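PDB 3E59: L-tyrosine isonitrile synthase from Pseudomonas aeruginosa, which builds the isonitrile group on L-tyrosine, taking the carbon from C2 of ribulose 5-phosphate, in the biosynthesis of paerucumarin. Local coordinates for residues 16-30 with 266-279. Residues are numbered along the deposited sequence; the frame is centred on the assembly and turned at random.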
loop_
_atom_site.group_PDB
_atom_site.type_symbol
_atom_site.label_atom_id
_atom_site.label_comp_id
_atom_site.label_asym_id
_atom_site.label_seq_id
_atom_site.Cartn_x
_atom_site.Cartn_y
_atom_site.Cartn_z
ATOM N N LEU A 16 9.936 -4.047 -16.680
ATOM C CA LEU A 16 9.729 -5.055 -15.643
ATOM C C LEU A 16 10.965 -5.189 -14.761
ATOM O O LEU A 16 10.853 -5.270 -13.539
ATOM C CB LEU A 16 9.337 -6.414 -16.263
ATOM C CG LEU A 16 9.039 -7.553 -15.273
ATOM C CD1 LEU A 16 7.886 -7.216 -14.315
ATOM C CD2 LEU A 16 8.761 -8.857 -16.006
ATOM N N LYS A 17 12.143 -5.204 -15.387
ATOM C CA LYS A 17 13.415 -5.308 -14.656
ATOM C C LYS A 17 13.569 -4.150 -13.669
ATOM O O LYS A 17 14.109 -4.329 -12.581
ATOM C CB LYS A 17 14.611 -5.389 -15.618
ATOM N N GLU A 18 13.069 -2.979 -14.061
ATOM C CA GLU A 18 12.984 -1.806 -13.187
ATOM C C GLU A 18 12.085 -2.025 -11.945
ATOM O O GLU A 18 12.429 -1.596 -10.839
ATOM C CB GLU A 18 12.498 -0.597 -13.997
ATOM C CG GLU A 18 12.480 0.709 -13.246
ATOM C CD GLU A 18 13.873 1.191 -12.886
ATOM O OE1 GLU A 18 14.756 1.142 -13.769
ATOM O OE2 GLU A 18 14.076 1.609 -11.720
ATOM N N LEU A 19 10.947 -2.688 -12.130
ATOM C CA LEU A 19 10.039 -3.013 -11.022
ATOM C C LEU A 19 10.589 -4.130 -10.138
ATOM O O LEU A 19 10.408 -4.104 -8.934
ATOM C CB LEU A 19 8.660 -3.443 -11.559
ATOM C CG LEU A 19 7.964 -2.527 -12.576
ATOM C CD1 LEU A 19 6.775 -3.230 -13.235
ATOM C CD2 LEU A 19 7.527 -1.218 -11.917
ATOM N N LEU A 20 11.242 -5.116 -10.757
ATOM C CA LEU A 20 11.703 -6.314 -10.070
ATOM C C LEU A 20 12.737 -6.026 -8.972
ATOM O O LEU A 20 12.828 -6.775 -7.994
ATOM C CB LEU A 20 12.263 -7.326 -11.085
ATOM C CG LEU A 20 11.258 -8.160 -11.903
ATOM C CD1 LEU A 20 11.970 -8.899 -13.007
ATOM C CD2 LEU A 20 10.487 -9.139 -11.000
ATOM N N LEU A 21 13.512 -4.950 -9.159
ATOM C CA LEU A 21 14.459 -4.443 -8.159
ATOM C C LEU A 21 13.820 -4.096 -6.819
ATOM O O LEU A 21 14.491 -4.169 -5.788
ATOM C CB LEU A 21 15.157 -3.185 -8.675
ATOM C CG LEU A 21 16.032 -3.304 -9.915
ATOM C CD1 LEU A 21 16.300 -1.916 -10.494
ATOM C CD2 LEU A 21 17.343 -4.065 -9.600
ATOM N N TYR A 22 12.538 -3.717 -6.841
ATOM C CA TYR A 22 11.825 -3.221 -5.662
ATOM C C TYR A 22 10.654 -4.113 -5.239
ATOM O O TYR A 22 9.741 -3.670 -4.525
ATOM C CB TYR A 22 11.329 -1.791 -5.931
ATOM C CG TYR A 22 12.444 -0.855 -6.357
ATOM C CD1 TYR A 22 13.333 -0.327 -5.415
ATOM C CD2 TYR A 22 12.628 -0.522 -7.698
ATOM C CE1 TYR A 22 14.369 0.514 -5.803
ATOM C CE2 TYR A 22 13.664 0.315 -8.091
ATOM C CZ TYR A 22 14.518 0.832 -7.136
ATOM O OH TYR A 22 15.542 1.664 -7.509
ATOM N N ARG A 23 10.683 -5.373 -5.660
ATOM C CA ARG A 23 9.554 -6.273 -5.433
ATOM C C ARG A 23 9.471 -6.735 -3.967
ATOM O O ARG A 23 10.483 -7.108 -3.351
ATOM C CB ARG A 23 9.616 -7.470 -6.397
ATOM C CG ARG A 23 8.361 -8.338 -6.377
ATOM C CD ARG A 23 8.383 -9.457 -7.405
ATOM N NE ARG A 23 9.467 -10.415 -7.194
ATOM C CZ ARG A 23 9.331 -11.639 -6.690
ATOM N NH1 ARG A 23 8.132 -12.105 -6.334
ATOM N NH2 ARG A 23 10.409 -12.414 -6.555
ATOM N N ARG A 24 8.268 -6.675 -3.401
ATOM C CA ARG A 24 8.006 -7.300 -2.101
ATOM C C ARG A 24 7.867 -8.803 -2.308
ATOM O O ARG A 24 7.122 -9.240 -3.194
ATOM C CB ARG A 24 6.709 -6.783 -1.499
ATOM C CG ARG A 24 6.753 -5.361 -1.118
ATOM C CD ARG A 24 5.470 -4.939 -0.469
ATOM N NE ARG A 24 5.427 -3.478 -0.455
ATOM C CZ ARG A 24 5.647 -2.701 0.604
ATOM N NH1 ARG A 24 5.894 -3.214 1.809
ATOM N NH2 ARG A 24 5.588 -1.394 0.450
ATOM N N ARG A 25 8.600 -9.578 -1.508
ATOM C CA ARG A 25 8.485 -11.037 -1.494
ATOM C C ARG A 25 7.936 -11.435 -0.135
ATOM O O ARG A 25 8.087 -10.673 0.821
ATOM C CB ARG A 25 9.856 -11.690 -1.687
ATOM C CG ARG A 25 10.561 -11.359 -3.002
ATOM C CD ARG A 25 11.820 -12.196 -3.155
ATOM N NE ARG A 25 11.515 -13.623 -3.288
ATOM C CZ ARG A 25 12.369 -14.615 -3.036
ATOM N NH1 ARG A 25 13.607 -14.364 -2.622
ATOM N NH2 ARG A 25 11.974 -15.871 -3.196
ATOM N N TYR A 26 7.288 -12.602 -0.043
ATOM C CA TYR A 26 6.900 -13.154 1.255
ATOM C C TYR A 26 8.167 -13.458 2.045
ATOM O O TYR A 26 9.045 -14.139 1.525
ATOM C CB TYR A 26 6.033 -14.416 1.091
ATOM C CG TYR A 26 4.684 -14.135 0.462
ATOM C CD1 TYR A 26 3.618 -13.651 1.229
ATOM C CD2 TYR A 26 4.483 -14.318 -0.908
ATOM C CE1 TYR A 26 2.379 -13.389 0.649
ATOM C CE2 TYR A 26 3.249 -14.055 -1.500
ATOM C CZ TYR A 26 2.211 -13.591 -0.720
ATOM O OH TYR A 26 1.005 -13.324 -1.295
ATOM N N PRO A 27 8.286 -12.929 3.288
ATOM C CA PRO A 27 9.479 -13.209 4.118
ATOM C C PRO A 27 9.763 -14.710 4.191
ATOM O O PRO A 27 10.924 -15.119 4.196
ATOM C CB PRO A 27 9.082 -12.678 5.506
ATOM C CG PRO A 27 8.074 -11.600 5.214
ATOM C CD PRO A 27 7.322 -12.054 3.987
ATOM N N GLU A 28 8.699 -15.514 4.227
ATOM C CA GLU A 28 8.805 -16.975 4.284
ATOM C C GLU A 28 9.480 -17.613 3.054
ATOM O O GLU A 28 9.952 -18.749 3.124
ATOM C CB GLU A 28 7.419 -17.598 4.526
ATOM C CG GLU A 28 6.829 -17.277 5.917
ATOM C CD GLU A 28 6.156 -15.904 6.018
ATOM O OE1 GLU A 28 6.101 -15.155 5.004
ATOM O OE2 GLU A 28 5.652 -15.578 7.120
ATOM N N HIS A 29 9.534 -16.879 1.941
ATOM C CA HIS A 29 10.134 -17.394 0.699
ATOM C C HIS A 29 11.580 -16.952 0.472
ATOM O O HIS A 29 12.258 -17.499 -0.393
ATOM C CB HIS A 29 9.294 -17.007 -0.530
ATOM C CG HIS A 29 7.891 -17.530 -0.506
ATOM N ND1 HIS A 29 6.916 -17.068 -1.361
ATOM C CD2 HIS A 29 7.294 -18.470 0.269
ATOM C CE1 HIS A 29 5.782 -17.705 -1.126
ATOM N NE2 HIS A 29 5.983 -18.556 -0.135
ATOM N N ARG A 30 12.051 -15.971 1.240
ATOM C CA ARG A 30 13.373 -15.374 1.005
ATOM C C ARG A 30 14.554 -16.325 1.245
ATOM O O ARG A 30 15.502 -16.347 0.452
ATOM C CB ARG A 30 13.546 -14.086 1.821
ATOM C CG ARG A 30 12.631 -12.935 1.380
ATOM C CD ARG A 30 13.109 -11.579 1.910
ATOM N NE ARG A 30 12.413 -10.465 1.262
ATOM C CZ ARG A 30 12.808 -9.864 0.138
ATOM N NH1 ARG A 30 13.911 -10.252 -0.484
ATOM N NH2 ARG A 30 12.097 -8.859 -0.363
ATOM N N PHE A 266 1.333 -6.914 -8.245
ATOM C CA PHE A 266 2.784 -6.894 -8.120
ATOM C C PHE A 266 3.193 -6.069 -6.893
ATOM O O PHE A 266 3.049 -4.847 -6.888
ATOM C CB PHE A 266 3.398 -6.302 -9.387
ATOM C CG PHE A 266 4.913 -6.292 -9.389
ATOM C CD1 PHE A 266 5.623 -5.295 -8.715
ATOM C CD2 PHE A 266 5.626 -7.269 -10.086
ATOM C CE1 PHE A 266 7.014 -5.271 -8.719
ATOM C CE2 PHE A 266 7.014 -7.258 -10.102
ATOM C CZ PHE A 266 7.713 -6.259 -9.414
ATOM N N GLY A 267 3.704 -6.730 -5.857
ATOM C CA GLY A 267 4.126 -6.022 -4.633
ATOM C C GLY A 267 5.402 -5.226 -4.839
ATOM O O GLY A 267 6.370 -5.721 -5.415
ATOM N N ILE A 268 5.410 -3.983 -4.371
ATOM C CA ILE A 268 6.545 -3.085 -4.617
ATOM C C ILE A 268 6.944 -2.311 -3.358
ATOM O O ILE A 268 6.085 -1.848 -2.587
ATOM C CB ILE A 268 6.257 -2.112 -5.822
ATOM C CG1 ILE A 268 7.526 -1.365 -6.247
ATOM C CG2 ILE A 268 5.102 -1.136 -5.502
ATOM C CD1 ILE A 268 7.501 -0.880 -7.684
ATOM N N HIS A 269 8.257 -2.188 -3.156
ATOM C CA HIS A 269 8.817 -1.410 -2.063
ATOM C C HIS A 269 8.988 0.041 -2.473
ATOM O O HIS A 269 9.149 0.350 -3.660
ATOM C CB HIS A 269 10.148 -1.996 -1.594
ATOM C CG HIS A 269 10.006 -3.192 -0.700
ATOM N ND1 HIS A 269 9.564 -3.100 0.604
ATOM C CD2 HIS A 269 10.302 -4.499 -0.904
ATOM C CE1 HIS A 269 9.571 -4.300 1.159
ATOM N NE2 HIS A 269 10.028 -5.164 0.269
ATOM N N MET A 270 8.916 0.925 -1.486
ATOM C CA MET A 270 9.003 2.375 -1.714
ATOM C C MET A 270 10.125 3.056 -0.903
ATOM O O MET A 270 10.440 4.225 -1.140
ATOM C CB MET A 270 7.661 3.042 -1.399
ATOM C CG MET A 270 6.484 2.590 -2.255
ATOM S SD MET A 270 4.973 3.392 -1.733
ATOM C CE MET A 270 4.803 2.751 -0.062
ATOM N N MET A 271 10.688 2.332 0.061
ATOM C CA MET A 271 11.861 2.744 0.860
ATOM C C MET A 271 12.526 1.444 1.261
ATOM O O MET A 271 11.837 0.424 1.381
ATOM C CB MET A 271 11.453 3.425 2.163
ATOM C CG MET A 271 10.968 4.843 2.048
ATOM S SD MET A 271 10.436 5.459 3.658
ATOM C CE MET A 271 11.996 5.666 4.493
ATOM N N PRO A 272 13.861 1.458 1.472
ATOM C CA PRO A 272 14.495 0.276 2.042
ATOM C C PRO A 272 13.854 -0.113 3.383
ATOM O O PRO A 272 13.575 0.754 4.216
ATOM C CB PRO A 272 15.944 0.724 2.234
ATOM C CG PRO A 272 16.146 1.789 1.164
ATOM C CD PRO A 272 14.843 2.522 1.170
ATOM N N THR A 273 13.602 -1.406 3.563
ATOM C CA THR A 273 13.039 -1.942 4.807
ATOM C C THR A 273 13.296 -3.443 4.917
ATOM O O THR A 273 13.335 -4.153 3.907
ATOM C CB THR A 273 11.518 -1.602 4.959
ATOM O OG1 THR A 273 11.050 -1.988 6.257
ATOM C CG2 THR A 273 10.663 -2.274 3.896
ATOM N N ARG A 274 13.472 -3.918 6.150
ATOM C CA ARG A 274 13.648 -5.341 6.442
ATOM C C ARG A 274 12.333 -6.131 6.340
ATOM O O ARG A 274 12.342 -7.303 5.974
ATOM C CB ARG A 274 14.218 -5.512 7.858
ATOM N N ASP A 275 11.220 -5.485 6.685
ATOM C CA ASP A 275 9.913 -6.118 6.726
ATOM C C ASP A 275 9.159 -5.842 5.435
ATOM O O ASP A 275 8.807 -4.693 5.152
ATOM C CB ASP A 275 9.123 -5.614 7.936
ATOM C CG ASP A 275 7.733 -6.231 8.051
ATOM O OD1 ASP A 275 7.350 -7.114 7.237
ATOM O OD2 ASP A 275 7.000 -5.809 8.969
ATOM N N ASP A 276 8.908 -6.903 4.663
ATOM C CA ASP A 276 8.173 -6.792 3.385
ATOM C C ASP A 276 6.714 -6.367 3.530
ATOM O O ASP A 276 6.112 -5.916 2.557
ATOM C CB ASP A 276 8.229 -8.112 2.593
ATOM C CG ASP A 276 9.601 -8.387 2.012
ATOM O OD1 ASP A 276 9.927 -7.855 0.920
ATOM O OD2 ASP A 276 10.350 -9.153 2.654
ATOM N N TRP A 277 6.142 -6.547 4.723
ATOM C CA TRP A 277 4.779 -6.091 5.018
ATOM C C TRP A 277 4.686 -4.629 5.513
ATOM O O TRP A 277 3.583 -4.075 5.632
ATOM C CB TRP A 277 4.108 -7.030 6.049
ATOM C CG TRP A 277 3.796 -8.387 5.480
ATOM C CD1 TRP A 277 4.543 -9.524 5.606
ATOM C CD2 TRP A 277 2.662 -8.737 4.673
ATOM N NE1 TRP A 277 3.940 -10.561 4.937
ATOM C CE2 TRP A 277 2.782 -10.108 4.356
ATOM C CE3 TRP A 277 1.548 -8.033 4.204
ATOM C CZ2 TRP A 277 1.834 -10.789 3.570
ATOM C CZ3 TRP A 277 0.591 -8.719 3.428
ATOM C CH2 TRP A 277 0.751 -10.080 3.122
ATOM N N LEU A 278 5.828 -4.017 5.818
ATOM C CA LEU A 278 5.818 -2.701 6.450
ATOM C C LEU A 278 5.596 -1.605 5.420
ATOM O O LEU A 278 6.223 -1.606 4.362
ATOM C CB LEU A 278 7.120 -2.441 7.226
ATOM C CG LEU A 278 7.167 -1.185 8.118
ATOM C CD1 LEU A 278 6.019 -1.168 9.139
ATOM C CD2 LEU A 278 8.516 -1.100 8.840
ATOM N N THR A 279 4.704 -0.676 5.759
ATOM C CA THR A 279 4.392 0.470 4.927
ATOM C C THR A 279 4.552 1.776 5.745
ATOM O O THR A 279 4.482 1.741 6.975
ATOM C CB THR A 279 2.983 0.362 4.352
ATOM O OG1 THR A 279 2.046 0.331 5.427
ATOM C CG2 THR A 279 2.828 -0.919 3.485
HETATM O O HOH W 1 4.855 -9.040 -4.815
HETATM O O HOH W 2 6.836 0.217 2.190
HETATM O O HOH W 3 4.066 -13.379 4.984
#
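Beside the outer strand 265-267 of the five-stranded parallel sheet, a single beta bridge between Arg23 and Ile268 joins the chain that follows helix 11-20 to the sheet's edge. Arg24 N donates to Gly267 O at 2.9 Å, and His269 N donates to Tyr22 O; a water extends the pairing by donating to Arg24 O and accepting from Gly267 N. Beyond the bridge, Arg24 is threaded into the loop 268-279. Its chain, extended from CG to NE, passes over the His269 ring, with CG 3.6 Å from the ring centroid and 12° off the normal, a CH-pi contact. At the far end NE donates to Ile268 O (2.8 Å), while NH1 donates to both Asp276 O (2.8 Å) and Leu278 O (3.0 Å). The last two acceptors lie in the guanidinium plane, which should limit its rotation; Ile268 O is tilted from it. NH2 donates to a water, which in turn donates to Leu278 O.

Asp276 forms the second polar centre. Arg30 meets it in a side-on salt bridge, the guanidinium and carboxylate planes 12° apart: NE binds OD2 and NH2 binds OD1 (2.7 Å), the latter on its syn lone pair. His269 NE2 and Arg25 N also donate to OD1, both from out of the carboxylate plane. Apolar contacts flank this network. Phe266, its CG anti to the backbone N (chi1 -177°), brings CZ to 3.7 Å from Leu19 CB, and Arg23 CG lies over a ring face; the guanidinium of Arg23 turns instead to Glu38. At the other end Tyr26 CE1 touches Trp277 CZ2 at 3.9 Å. Three donors on OD1 and one on OD2 restrict rotation of the Asp276 carboxylate, and buried Arg24, bonding the Ile268, Asp276 and Leu278 carbonyls, probably helps hold the loop's shape.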